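Local coordinates for protein tengpin (Thermoanaerobacter tengcongensis, PDB 2VH4) that probably inhibits serine proteases as a member of the serpin family, and is captured here in a loop C-sheet polymer with its chain in a latent-type conformation, at residues V8-I13 with Y85-P90; I26-N31 with E284-L289; E93-T98 with K227-F232; D161-M166 with T342-P347; P272-E277 with T322-D327. All blocks are in the same frame, centred on the assembly; numbering follows the deposited sequence.

Contact 1 of 5, residues V8-I13 with Y85-P90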
# COMPACT_ATOMS: atom_id res chain seq x y z
N VAL A 8 7.76 -23.99 0.33
CA VAL A 8 8.82 -23.19 0.93
C VAL A 8 8.71 -23.17 2.45
O VAL A 8 7.65 -23.48 3.00
CB VAL A 8 8.83 -21.73 0.39
CG1 VAL A 8 9.22 -21.68 -1.09
CG2 VAL A 8 7.49 -21.03 0.64
N SER A 9 9.80 -22.82 3.12
CA SER A 9 9.81 -22.72 4.58
C SER A 9 9.24 -21.39 5.05
O SER A 9 9.46 -20.35 4.42
CB SER A 9 11.23 -22.90 5.13
OG SER A 9 11.69 -24.23 4.98
N GLU A 10 8.51 -21.42 6.16
CA GLU A 10 8.04 -20.21 6.82
C GLU A 10 9.18 -19.54 7.57
O GLU A 10 10.15 -20.20 7.97
CB GLU A 10 6.90 -20.52 7.79
CG GLU A 10 5.56 -20.84 7.12
CD GLU A 10 4.46 -21.20 8.12
OE1 GLU A 10 4.53 -20.77 9.29
OE2 GLU A 10 3.52 -21.91 7.71
N LYS A 11 9.07 -18.23 7.75
CA LYS A 11 9.92 -17.50 8.67
C LYS A 11 8.99 -16.73 9.59
O LYS A 11 8.33 -15.78 9.17
CB LYS A 11 10.88 -16.56 7.94
CG LYS A 11 11.98 -15.96 8.82
CD LYS A 11 12.98 -15.13 8.00
CE LYS A 11 14.23 -14.76 8.83
NZ LYS A 11 15.06 -15.95 9.22
N ASN A 12 8.91 -17.18 10.85
CA ASN A 12 8.02 -16.58 11.83
C ASN A 12 8.17 -15.07 11.88
O ASN A 12 9.29 -14.54 11.91
CB ASN A 12 8.26 -17.18 13.22
CG ASN A 12 7.68 -18.57 13.36
OD1 ASN A 12 7.05 -19.11 12.45
ND2 ASN A 12 7.88 -19.17 14.53
N ILE A 13 7.03 -14.38 11.87
CA ILE A 13 7.00 -12.93 12.03
C ILE A 13 7.57 -12.54 13.40
O ILE A 13 7.25 -13.17 14.41
CB ILE A 13 5.58 -12.35 11.78
CG1 ILE A 13 5.07 -12.74 10.38
CG2 ILE A 13 5.55 -10.83 11.97
CD1 ILE A 13 6.04 -12.43 9.21
N TYR A 85 3.75 -13.87 6.16
CA TYR A 85 2.83 -12.79 6.53
C TYR A 85 1.50 -12.87 5.76
O TYR A 85 0.43 -12.68 6.33
CB TYR A 85 3.50 -11.41 6.36
CG TYR A 85 2.69 -10.25 6.91
CD1 TYR A 85 2.35 -10.20 8.26
CD2 TYR A 85 2.29 -9.19 6.08
CE1 TYR A 85 1.60 -9.14 8.77
CE2 TYR A 85 1.54 -8.12 6.57
CZ TYR A 85 1.20 -8.10 7.92
OH TYR A 85 0.46 -7.06 8.45
N MET A 86 1.59 -13.17 4.47
CA MET A 86 0.39 -13.39 3.65
C MET A 86 -0.38 -14.63 4.09
O MET A 86 -1.61 -14.63 4.09
CB MET A 86 0.75 -13.48 2.17
CG MET A 86 1.08 -12.15 1.54
SD MET A 86 1.43 -12.27 -0.22
CE MET A 86 2.98 -13.17 -0.23
N LYS A 87 0.35 -15.67 4.47
CA LYS A 87 -0.25 -16.94 4.87
C LYS A 87 -1.11 -16.80 6.13
O LYS A 87 -2.20 -17.38 6.19
CB LYS A 87 0.85 -17.97 5.13
CG LYS A 87 0.37 -19.41 5.06
CD LYS A 87 1.34 -20.32 5.79
CE LYS A 87 1.12 -21.78 5.43
NZ LYS A 87 1.92 -22.16 4.23
N LYS A 88 -0.63 -16.04 7.10
CA LYS A 88 -1.22 -16.03 8.45
C LYS A 88 -2.15 -14.85 8.77
O LYS A 88 -2.79 -14.85 9.81
CB LYS A 88 -0.12 -16.13 9.52
CG LYS A 88 0.60 -17.47 9.59
CD LYS A 88 1.75 -17.41 10.60
CE LYS A 88 2.52 -18.72 10.67
NZ LYS A 88 3.83 -18.56 11.39
N LEU A 89 -2.20 -13.86 7.88
CA LEU A 89 -3.16 -12.75 8.03
C LEU A 89 -4.60 -13.26 7.99
O LEU A 89 -5.00 -13.90 7.01
CB LEU A 89 -2.95 -11.71 6.93
CG LEU A 89 -1.89 -10.64 7.19
CD1 LEU A 89 -1.65 -9.85 5.91
CD2 LEU A 89 -2.28 -9.73 8.36
N PRO A 90 -5.37 -13.00 9.06
CA PRO A 90 -6.72 -13.55 9.19
C PRO A 90 -7.69 -13.07 8.12
O PRO A 90 -7.58 -11.93 7.64
CB PRO A 90 -7.17 -13.06 10.57
CG PRO A 90 -5.91 -12.72 11.28
CD PRO A 90 -5.02 -12.17 10.22
O HOH W 1 4.63 -15.81 12.07
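E10 places its carboxylate between two successive lysines, K87 and K88. Its OE1 meets K88 NZ at 3.1 Å, a weak hydrogen bond within a salt bridge. Its OE2 lies against the aliphatic part of K87, 3.3 Å from K87 CD. The ion pair from E10 OE2 to K87 NZ is long, at 3.8 Å. The K87 chain crosses E10 at about a right angle and bends at its last torsion (chi4 88°), and it is CD and CE, not NZ, that lie nearest the carboxylate. The K88 chain stays extended beyond CG and also brings NZ near N12 OD1. One water accepts from K88 NZ at 2.9 Å and from the I13 backbone N at 2.8 Å, so the lysine is tied to the loop backbone as well. Below this charged layer, I13 CD1 touches Y85 CB at 4.0 Å. The three charged residues form a salt-bridge network. It holds the loop before helix 15-32 against the end of helix 75-88, in the mostly helical N-terminal part of the serpin fold. Both lysines lie in the last turn of that helix, where the negative end of the dipole is likely to suit their charge. Further out, T84 OG1 of this helix is hydrogen-bonded to K11 N. The Y85 ring is packed by L89 CD1 over one face and by F17, and its OH is hydrogen-bonded to D365.

Contact 2 of 5, residues I26-N31 with E284-L289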
# COMPACT_ATOMS: atom_id res chain seq x y z
N ILE A 26 5.74 3.90 7.30
CA ILE A 26 5.64 5.30 7.72
C ILE A 26 6.47 6.22 6.80
O ILE A 26 6.02 7.31 6.46
CB ILE A 26 5.99 5.48 9.23
CG1 ILE A 26 4.98 4.73 10.11
CG2 ILE A 26 6.06 6.95 9.63
CD1 ILE A 26 3.50 5.01 9.80
N GLU A 27 7.65 5.76 6.39
CA GLU A 27 8.48 6.52 5.43
C GLU A 27 7.82 6.60 4.05
O GLU A 27 7.89 7.64 3.38
CB GLU A 27 9.89 5.92 5.30
CG GLU A 27 10.74 5.97 6.58
CD GLU A 27 11.01 7.38 7.07
OE1 GLU A 27 11.71 8.14 6.37
OE2 GLU A 27 10.54 7.74 8.17
N LEU A 28 7.20 5.50 3.62
CA LEU A 28 6.43 5.50 2.38
C LEU A 28 5.30 6.52 2.49
O LEU A 28 5.06 7.28 1.56
CB LEU A 28 5.86 4.12 2.05
CG LEU A 28 5.16 3.94 0.69
CD1 LEU A 28 6.15 3.92 -0.48
CD2 LEU A 28 4.35 2.67 0.69
N PHE A 29 4.62 6.52 3.64
CA PHE A 29 3.52 7.44 3.90
C PHE A 29 3.97 8.90 3.84
O PHE A 29 3.46 9.68 3.04
CB PHE A 29 2.84 7.11 5.24
CG PHE A 29 1.70 8.03 5.60
CD1 PHE A 29 0.58 8.15 4.78
CD2 PHE A 29 1.75 8.79 6.77
CE1 PHE A 29 -0.48 9.00 5.12
CE2 PHE A 29 0.69 9.65 7.12
CZ PHE A 29 -0.42 9.75 6.28
N LYS A 30 4.94 9.26 4.67
CA LYS A 30 5.33 10.66 4.78
C LYS A 30 5.98 11.25 3.52
O LYS A 30 6.06 12.47 3.38
CB LYS A 30 6.15 10.93 6.05
CG LYS A 30 7.49 10.26 6.15
CD LYS A 30 7.92 10.25 7.61
CE LYS A 30 9.39 10.63 7.77
NZ LYS A 30 9.84 10.50 9.19
N ASN A 31 6.42 10.39 2.60
CA ASN A 31 6.91 10.83 1.31
C ASN A 31 5.86 10.68 0.19
O ASN A 31 6.07 11.16 -0.92
CB ASN A 31 8.22 10.12 0.95
CG ASN A 31 9.39 10.54 1.84
OD1 ASN A 31 9.81 9.79 2.72
ND2 ASN A 31 9.88 11.75 1.63
N GLU A 284 8.76 9.18 -7.50
CA GLU A 284 9.47 10.18 -6.69
C GLU A 284 9.55 9.79 -5.21
O GLU A 284 10.55 10.06 -4.55
CB GLU A 284 8.86 11.58 -6.84
CG GLU A 284 9.21 12.28 -8.16
CD GLU A 284 9.24 13.81 -8.04
OE1 GLU A 284 9.85 14.34 -7.07
OE2 GLU A 284 8.66 14.48 -8.92
N THR A 285 8.48 9.16 -4.72
CA THR A 285 8.40 8.72 -3.33
C THR A 285 9.46 7.66 -3.04
O THR A 285 10.10 7.69 -1.99
CB THR A 285 6.97 8.17 -3.00
OG1 THR A 285 6.02 9.23 -3.07
CG2 THR A 285 6.91 7.54 -1.61
N LEU A 286 9.65 6.74 -3.98
CA LEU A 286 10.56 5.62 -3.79
C LEU A 286 12.02 6.01 -4.00
O LEU A 286 12.91 5.43 -3.38
CB LEU A 286 10.16 4.45 -4.69
CG LEU A 286 8.84 3.81 -4.29
CD1 LEU A 286 8.28 2.93 -5.41
CD2 LEU A 286 8.98 3.03 -2.97
N GLU A 287 12.25 6.99 -4.88
CA GLU A 287 13.56 7.59 -5.07
C GLU A 287 14.02 8.24 -3.76
O GLU A 287 15.20 8.19 -3.42
CB GLU A 287 13.53 8.64 -6.19
CG GLU A 287 13.46 8.05 -7.61
CD GLU A 287 13.07 9.08 -8.68
OE1 GLU A 287 12.65 10.21 -8.35
OE2 GLU A 287 13.18 8.76 -9.88
N SER A 288 13.07 8.83 -3.03
CA SER A 288 13.39 9.53 -1.78
C SER A 288 13.63 8.57 -0.62
O SER A 288 14.05 8.99 0.46
CB SER A 288 12.32 10.58 -1.44
OG SER A 288 11.13 9.98 -0.97
N LEU A 289 13.37 7.29 -0.84
CA LEU A 289 13.71 6.24 0.12
C LEU A 289 15.06 5.58 -0.22
O LEU A 289 15.51 4.68 0.48
CB LEU A 289 12.60 5.18 0.20
CG LEU A 289 11.17 5.61 0.57
CD1 LEU A 289 10.26 4.40 0.67
CD2 LEU A 289 11.11 6.41 1.86
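T285 and N31 join two helices of the serpin fold here, the long helix 15-32 and the short helix 283-287 that follows strand 263-281. The bond between the helices runs from T285 OG1 to the backbone O of N31, at 2.9 Å. The hydroxyl comes from above the carbonyl plane, 51° out of it. K351 NZ also bonds N31 O, so two donors grip this oxygen near the end of helix 15-32. The apolar contacts lie deeper. L28 CD1 touches T285 CG2 at 3.9 Å, the two side chains crossing at about a right angle. The same methyl meets L286 CD2, also at 3.9 Å, and L289 CD1 lies a little farther off. L28 has CG anti to the backbone N (chi1 -173°), which carries its tip to this side. P43 and A46 of helix 43-54 also pack on it. L289 CD2 rests on the CB of E27 at 3.7 Å. The carboxylate of E27 is engaged within its own helix, in a salt bridge with K30. S288 is exposed, its OG 3.5 Å from N31 CB. That hydroxyl is turned back on its own chain and donates to T285 O at 2.7 Å.

Contact 3 of 5, residues E93-T98 with K227-F232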
# COMPACT_ATOMS: atom_id res chain seq x y z
N GLU A 93 -15.53 -14.21 7.54
CA GLU A 93 -16.75 -13.40 7.54
C GLU A 93 -16.63 -12.20 8.48
O GLU A 93 -16.16 -12.33 9.61
CB GLU A 93 -17.95 -14.27 7.95
CG GLU A 93 -19.29 -13.77 7.41
CD GLU A 93 -19.34 -13.74 5.89
OE1 GLU A 93 -19.85 -12.74 5.33
OE2 GLU A 93 -18.87 -14.71 5.25
N LYS A 94 -17.06 -11.03 7.98
CA LYS A 94 -17.06 -9.76 8.74
C LYS A 94 -15.66 -9.18 8.95
O LYS A 94 -15.51 -8.11 9.54
CB LYS A 94 -17.78 -9.90 10.10
CG LYS A 94 -19.23 -10.35 10.01
CD LYS A 94 -20.01 -10.09 11.28
CE LYS A 94 -21.43 -10.68 11.16
NZ LYS A 94 -22.47 -9.94 11.91
N SER A 95 -14.64 -9.88 8.46
CA SER A 95 -13.25 -9.48 8.67
C SER A 95 -12.38 -10.00 7.53
O SER A 95 -11.44 -10.77 7.75
CB SER A 95 -12.77 -9.98 10.03
OG SER A 95 -11.36 -9.94 10.14
N LYS A 96 -12.71 -9.59 6.31
CA LYS A 96 -12.08 -10.14 5.10
C LYS A 96 -10.83 -9.39 4.69
O LYS A 96 -10.82 -8.16 4.63
CB LYS A 96 -13.07 -10.13 3.92
CG LYS A 96 -14.35 -10.93 4.13
CD LYS A 96 -15.18 -10.92 2.86
CE LYS A 96 -16.43 -11.75 3.01
NZ LYS A 96 -17.39 -11.48 1.91
N LEU A 97 -9.77 -10.15 4.40
CA LEU A 97 -8.57 -9.61 3.77
C LEU A 97 -8.02 -10.63 2.80
O LEU A 97 -7.70 -11.76 3.19
CB LEU A 97 -7.49 -9.23 4.80
CG LEU A 97 -6.26 -8.49 4.25
CD1 LEU A 97 -6.55 -7.00 4.06
CD2 LEU A 97 -5.06 -8.66 5.14
N THR A 98 -7.91 -10.24 1.53
CA THR A 98 -7.30 -11.08 0.49
C THR A 98 -6.16 -10.36 -0.20
O THR A 98 -6.17 -9.14 -0.35
CB THR A 98 -8.31 -11.50 -0.61
OG1 THR A 98 -9.05 -10.35 -1.04
CG2 THR A 98 -9.27 -12.58 -0.10
N LYS A 227 -14.49 -9.74 15.09
CA LYS A 227 -13.52 -10.86 15.18
C LYS A 227 -12.14 -10.45 15.74
O LYS A 227 -11.32 -11.32 16.05
CB LYS A 227 -13.38 -11.62 13.84
CG LYS A 227 -14.70 -11.94 13.12
CD LYS A 227 -15.52 -12.99 13.85
CE LYS A 227 -16.85 -13.26 13.15
NZ LYS A 227 -16.70 -14.08 11.91
N ASN A 228 -11.91 -9.15 15.88
CA ASN A 228 -10.70 -8.58 16.49
C ASN A 228 -9.35 -8.90 15.85
O ASN A 228 -8.34 -9.06 16.56
CB ASN A 228 -10.65 -8.86 18.00
CG ASN A 228 -10.96 -7.63 18.82
OD1 ASN A 228 -12.02 -7.54 19.45
ND2 ASN A 228 -10.05 -6.65 18.78
N HIS A 229 -9.31 -8.96 14.53
CA HIS A 229 -8.06 -9.15 13.82
C HIS A 229 -7.54 -7.81 13.33
O HIS A 229 -6.33 -7.61 13.22
CB HIS A 229 -8.24 -10.09 12.64
CG HIS A 229 -8.81 -11.42 13.02
ND1 HIS A 229 -8.14 -12.31 13.84
CD2 HIS A 229 -9.97 -12.03 12.68
CE1 HIS A 229 -8.87 -13.40 13.99
NE2 HIS A 229 -9.99 -13.26 13.29
N TYR A 230 -8.46 -6.91 13.02
CA TYR A 230 -8.09 -5.62 12.49
C TYR A 230 -8.73 -4.49 13.27
O TYR A 230 -9.81 -4.65 13.84
CB TYR A 230 -8.42 -5.53 11.00
CG TYR A 230 -7.81 -6.65 10.20
CD1 TYR A 230 -8.55 -7.79 9.87
CD2 TYR A 230 -6.48 -6.58 9.77
CE1 TYR A 230 -7.99 -8.83 9.14
CE2 TYR A 230 -5.91 -7.62 9.04
CZ TYR A 230 -6.67 -8.74 8.73
OH TYR A 230 -6.11 -9.76 8.01
N SER A 231 -8.04 -3.35 13.30
CA SER A 231 -8.55 -2.15 13.93
C SER A 231 -8.41 -0.96 12.99
O SER A 231 -7.68 -1.01 12.00
CB SER A 231 -7.81 -1.88 15.23
OG SER A 231 -8.04 -2.91 16.18
N PHE A 232 -9.13 0.09 13.32
CA PHE A 232 -9.03 1.37 12.63
C PHE A 232 -8.36 2.33 13.61
O PHE A 232 -8.84 2.52 14.72
CB PHE A 232 -10.43 1.85 12.24
CG PHE A 232 -10.45 3.19 11.55
CD1 PHE A 232 -10.49 3.27 10.17
CD2 PHE A 232 -10.45 4.37 12.30
CE1 PHE A 232 -10.52 4.51 9.53
CE2 PHE A 232 -10.48 5.62 11.68
CZ PHE A 232 -10.52 5.69 10.30
O HOH W 2 -11.21 -7.90 12.61
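The Y230 ring and the L97 side chain cross at about a right angle. L97 CD2 lies 3.2 Å from Y230 OH and also touches the CZ end of the ring. The phenol oxygen bonds P90 O, and F174 meets the ring edge-to-face. S95 approaches two rings at their edges. Its OG lies in the plane of the Y230 ring, 3.5 Å from Y230 CD1, and in the plane of the H229 ring, 3.6 Å from H229 CD2. S95 OG is anti to the backbone N (chi1 164°), and this directs it between the rings. A water joins S95 OG to the backbone N of H229. K227 O covers one face of the imidazole, whose NE2 bonds E92. The K227 chain bends at chi2 and chi4 and brings NZ to the backbone O of E93 at 2.9 Å, tilted 34° from the carbonyl plane. E92 also pairs with this amine. A leucine in place of Y230 would probably leave P90 O without its hydroxyl partner and open a gap beside L97 and F174. The arrangement joins strand 95-106 of the large serpin A sheet to the start of strand 230-237, which belongs to the B sheet behind it.

Contact 4 of 5, residues D161-M166 with T342-P347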
# COMPACT_ATOMS: atom_id res chain seq x y z
N ASP A 161 2.42 0.61 -23.54
CA ASP A 161 3.56 1.06 -24.34
C ASP A 161 4.20 -0.11 -25.08
O ASP A 161 4.37 -1.19 -24.50
CB ASP A 161 4.60 1.74 -23.45
CG ASP A 161 4.49 3.25 -23.46
OD1 ASP A 161 5.01 3.88 -24.41
OD2 ASP A 161 3.90 3.81 -22.51
N PRO A 162 4.54 0.09 -26.37
CA PRO A 162 5.18 -0.92 -27.22
C PRO A 162 6.49 -1.49 -26.65
O PRO A 162 6.89 -2.60 -27.03
CB PRO A 162 5.46 -0.17 -28.53
CG PRO A 162 4.45 0.92 -28.56
CD PRO A 162 4.27 1.34 -27.12
N GLU A 163 7.14 -0.75 -25.76
CA GLU A 163 8.43 -1.18 -25.21
C GLU A 163 8.33 -1.80 -23.81
O GLU A 163 9.34 -2.21 -23.23
CB GLU A 163 9.45 -0.03 -25.21
CG GLU A 163 9.55 0.73 -26.53
CD GLU A 163 8.71 2.00 -26.56
OE1 GLU A 163 7.82 2.16 -25.69
OE2 GLU A 163 8.96 2.85 -27.44
N ASP A 164 7.11 -1.86 -23.26
CA ASP A 164 6.86 -2.56 -22.00
C ASP A 164 7.00 -4.06 -22.20
O ASP A 164 6.62 -4.59 -23.24
CB ASP A 164 5.46 -2.24 -21.47
CG ASP A 164 5.31 -0.79 -21.08
OD1 ASP A 164 6.26 0.00 -21.27
OD2 ASP A 164 4.23 -0.43 -20.58
N VAL A 165 7.56 -4.74 -21.20
CA VAL A 165 7.77 -6.19 -21.27
C VAL A 165 7.18 -6.96 -20.09
O VAL A 165 6.92 -8.16 -20.20
CB VAL A 165 9.27 -6.56 -21.47
CG1 VAL A 165 9.83 -5.95 -22.76
CG2 VAL A 165 10.11 -6.13 -20.27
N MET A 166 6.97 -6.26 -18.97
CA MET A 166 6.48 -6.90 -17.74
C MET A 166 5.70 -5.95 -16.84
O MET A 166 6.08 -4.80 -16.65
CB MET A 166 7.63 -7.53 -16.93
CG MET A 166 7.15 -8.42 -15.78
SD MET A 166 8.45 -9.17 -14.77
CE MET A 166 8.97 -10.55 -15.78
N THR A 342 9.97 -1.51 -18.61
CA THR A 342 10.00 -1.05 -20.00
C THR A 342 11.42 -0.86 -20.55
O THR A 342 12.38 -0.79 -19.79
CB THR A 342 9.17 0.25 -20.19
OG1 THR A 342 8.93 0.47 -21.58
CG2 THR A 342 9.90 1.44 -19.60
N ALA A 343 11.52 -0.77 -21.87
CA ALA A 343 12.81 -0.79 -22.56
C ALA A 343 13.36 0.60 -22.89
O ALA A 343 14.57 0.81 -22.89
CB ALA A 343 12.72 -1.62 -23.83
N ALA A 344 12.46 1.54 -23.17
CA ALA A 344 12.88 2.83 -23.71
C ALA A 344 12.24 4.02 -22.99
O ALA A 344 11.38 3.84 -22.11
CB ALA A 344 12.60 2.88 -25.21
N GLY A 345 12.67 5.22 -23.37
CA GLY A 345 12.09 6.45 -22.85
C GLY A 345 12.56 6.81 -21.47
O GLY A 345 13.47 6.17 -20.93
N ILE A 346 11.94 7.83 -20.89
CA ILE A 346 12.30 8.34 -19.57
C ILE A 346 11.07 8.96 -18.88
O ILE A 346 10.38 9.80 -19.47
CB ILE A 346 13.50 9.36 -19.67
CG1 ILE A 346 13.94 9.86 -18.29
CG2 ILE A 346 13.18 10.53 -20.60
CD1 ILE A 346 15.01 9.03 -17.64
N PRO A 347 10.78 8.53 -17.64
CA PRO A 347 9.66 9.11 -16.89
C PRO A 347 9.88 10.59 -16.56
O PRO A 347 11.02 11.02 -16.36
CB PRO A 347 9.63 8.29 -15.59
CG PRO A 347 10.44 7.07 -15.86
CD PRO A 347 11.47 7.48 -16.87
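D164 and T342 form an antiparallel pair right beside a classic beta bulge, where V165 and M166 both face I341. The pair is of the non-hydrogen-bonded kind, and a side-chain bond joins it. T342 OG1 donates to D164 OD1 at 2.7 Å and meets that oxygen nearly along its C-O axis. T342 OG1 stands anti to the backbone N (chi1 -165°), on the same face of the sheet as the carboxylate. The other carboxylate oxygen, D164 OD2, has a weak bond from Y167 OH and lies close to D340 OD2. Two carboxylates so near each other may raise the pKa of one. One residue on, A343 N donates to E163 O at 2.9 Å. This bond is bent, 131° at the hydrogen, and comes from above the carbonyl plane. The E163 side chain runs over the two alanines, with E163 CB 3.9 Å from A343 CB and E163 CG 4.0 Å from A344 CB. A type I turn from D161 to D164 leads into strand 164-177. Strand 330-342 lies between 164-177 and 314-326, and its sequence is that of a serpin reactive-centre loop. This fits the latent conformation, with the loop inserted in the A sheet, and the contact marks the far end of that insertion.

Contact 5 of 5, residues P272-E277 with T322-D327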
# COMPACT_ATOMS: atom_id res chain seq x y z
N PRO A 272 -15.20 10.81 10.93
CA PRO A 272 -15.80 11.25 9.68
C PRO A 272 -16.12 10.08 8.75
O PRO A 272 -15.32 9.14 8.63
CB PRO A 272 -14.72 12.14 9.05
CG PRO A 272 -13.45 11.66 9.65
CD PRO A 272 -13.82 11.32 11.07
N LYS A 273 -17.28 10.15 8.12
CA LYS A 273 -17.68 9.20 7.10
C LYS A 273 -17.03 9.68 5.80
O LYS A 273 -17.09 10.86 5.48
CB LYS A 273 -19.20 9.20 6.98
CG LYS A 273 -19.81 8.14 6.07
CD LYS A 273 -21.31 8.07 6.29
CE LYS A 273 -21.99 7.19 5.26
NZ LYS A 273 -23.45 7.09 5.51
N PHE A 274 -16.37 8.77 5.09
CA PHE A 274 -15.71 9.13 3.82
C PHE A 274 -15.61 7.99 2.84
O PHE A 274 -15.50 6.82 3.22
CB PHE A 274 -14.34 9.79 4.04
CG PHE A 274 -13.38 8.97 4.87
CD1 PHE A 274 -12.56 8.02 4.27
CD2 PHE A 274 -13.26 9.19 6.24
CE1 PHE A 274 -11.65 7.27 5.03
CE2 PHE A 274 -12.35 8.45 7.01
CZ PHE A 274 -11.54 7.49 6.40
N LYS A 275 -15.66 8.35 1.56
CA LYS A 275 -15.54 7.41 0.47
C LYS A 275 -14.85 8.10 -0.70
O LYS A 275 -15.35 9.10 -1.21
CB LYS A 275 -16.93 6.91 0.04
CG LYS A 275 -16.91 6.03 -1.20
CD LYS A 275 -18.30 5.53 -1.55
CE LYS A 275 -18.29 4.78 -2.86
NZ LYS A 275 -18.28 5.72 -4.03
N TYR A 276 -13.70 7.56 -1.11
CA TYR A 276 -12.98 8.12 -2.25
C TYR A 276 -12.03 7.14 -2.93
O TYR A 276 -11.72 6.08 -2.39
CB TYR A 276 -12.22 9.41 -1.85
CG TYR A 276 -11.20 9.22 -0.74
CD1 TYR A 276 -9.89 8.83 -1.03
CD2 TYR A 276 -11.55 9.45 0.60
CE1 TYR A 276 -8.95 8.66 -0.03
CE2 TYR A 276 -10.62 9.28 1.60
CZ TYR A 276 -9.32 8.89 1.29
OH TYR A 276 -8.40 8.72 2.29
N GLU A 277 -11.59 7.52 -4.13
CA GLU A 277 -10.51 6.85 -4.84
C GLU A 277 -9.30 7.76 -4.87
O GLU A 277 -9.43 8.99 -4.80
CB GLU A 277 -10.93 6.52 -6.27
CG GLU A 277 -12.10 5.56 -6.37
CD GLU A 277 -12.67 5.49 -7.77
OE1 GLU A 277 -12.46 6.45 -8.55
OE2 GLU A 277 -13.33 4.48 -8.10
N THR A 322 -5.88 3.27 -4.92
CA THR A 322 -6.56 2.83 -3.71
C THR A 322 -8.01 3.32 -3.69
O THR A 322 -8.38 4.23 -4.43
CB THR A 322 -5.84 3.32 -2.45
OG1 THR A 322 -5.78 4.75 -2.47
CG2 THR A 322 -4.41 2.77 -2.37
N PHE A 323 -8.81 2.71 -2.82
CA PHE A 323 -10.22 3.04 -2.63
C PHE A 323 -10.56 2.73 -1.18
O PHE A 323 -10.09 1.73 -0.65
CB PHE A 323 -11.12 2.21 -3.56
CG PHE A 323 -12.58 2.20 -3.18
CD1 PHE A 323 -13.43 3.23 -3.58
CD2 PHE A 323 -13.11 1.16 -2.40
CE1 PHE A 323 -14.79 3.23 -3.21
CE2 PHE A 323 -14.46 1.14 -2.04
CZ PHE A 323 -15.30 2.17 -2.45
N ILE A 324 -11.36 3.58 -0.55
CA ILE A 324 -11.85 3.31 0.81
C ILE A 324 -13.26 3.85 1.02
O ILE A 324 -13.63 4.87 0.45
CB ILE A 324 -10.87 3.84 1.89
CG1 ILE A 324 -11.27 3.34 3.29
CG2 ILE A 324 -10.74 5.39 1.82
CD1 ILE A 324 -10.18 3.47 4.34
N SER A 325 -14.05 3.14 1.82
CA SER A 325 -15.35 3.63 2.27
C SER A 325 -15.53 3.34 3.75
O SER A 325 -15.66 2.18 4.15
CB SER A 325 -16.49 3.01 1.47
OG SER A 325 -17.72 3.66 1.75
N VAL A 326 -15.51 4.39 4.56
CA VAL A 326 -15.76 4.26 5.99
C VAL A 326 -17.16 4.78 6.28
O VAL A 326 -17.45 5.96 6.09
CB VAL A 326 -14.69 5.02 6.83
CG1 VAL A 326 -15.08 5.04 8.30
CG2 VAL A 326 -13.31 4.38 6.66
N ASP A 327 -18.02 3.88 6.75
CA ASP A 327 -19.40 4.21 7.05
C ASP A 327 -19.80 3.63 8.41
O ASP A 327 -18.95 3.26 9.22
CB ASP A 327 -20.32 3.70 5.93
CG ASP A 327 -20.40 2.17 5.88
OD1 ASP A 327 -19.56 1.47 6.48
OD2 ASP A 327 -21.32 1.67 5.21
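Strands 274-277 and 322-326 run antiparallel (172°), their axes 4.7 Å apart at closest, joined by paired bonds of F274 with V326 and of Y276 with I324. The shortest is V326 N to F274 O at 2.8 Å, and F274 N uses an in-plane lone pair of V326 O. One face carries F274, Y276, I324 and V326. V326 CB sits over the centre of the F274 ring, 4.1 Å from its centroid, in a CH-pi contact. I324 CG2 comes instead at the edge of that ring, 3.8 Å from F274 CE1. The same methyl lies over a face of the Y276 ring, 4.0 Å from the centroid, and so is wedged between the two aromatics. Both rings have CG between the backbone N and the carbonyl carbon (F274 chi1 55°), which lays each beside its cross-strand partner. Replacing F274 with an alanine would probably open a gap under V326 and remove the ring edge beside I324 CG2. Y276 OH bonds S39 O, and F361 also packs on this face. On the other face, K275 CE meets the F323 ring in its plane, 3.8 Å from F323 CE1, and E277 CG touches F323 CD1 at 3.9 Å. K273 NZ pairs with E328, and W178 NE1 bonds D327 O. These are neighbouring strands of the serpin A sheet, ending at what is probably the breach, where the inserted loop enters.

From the N terminus, contact 1 closes a mostly helical loop, tying the leading segment to helix 75-88. Contact 2 opens inside that loop and crosses it, bringing helix 15-32 to helix 283-287. Contact 3 is nested within contact 2 and joins strands 95-106 and 230-237. Contact 4 crosses contacts 2 and 3 and pairs strand 164-177 with the end of strand 330-342. Contact 5 is nested inside contact 4, crosses contact 2 and pairs strand 263-281 with strand 314-326. Contacts 1 and 3 touch through L89 and P90. Contacts 3 and 5 touch where F232 packs on V326. Contacts 3 and 4 lie about 39 Å apart between centres, on opposite sides of the chain's centre.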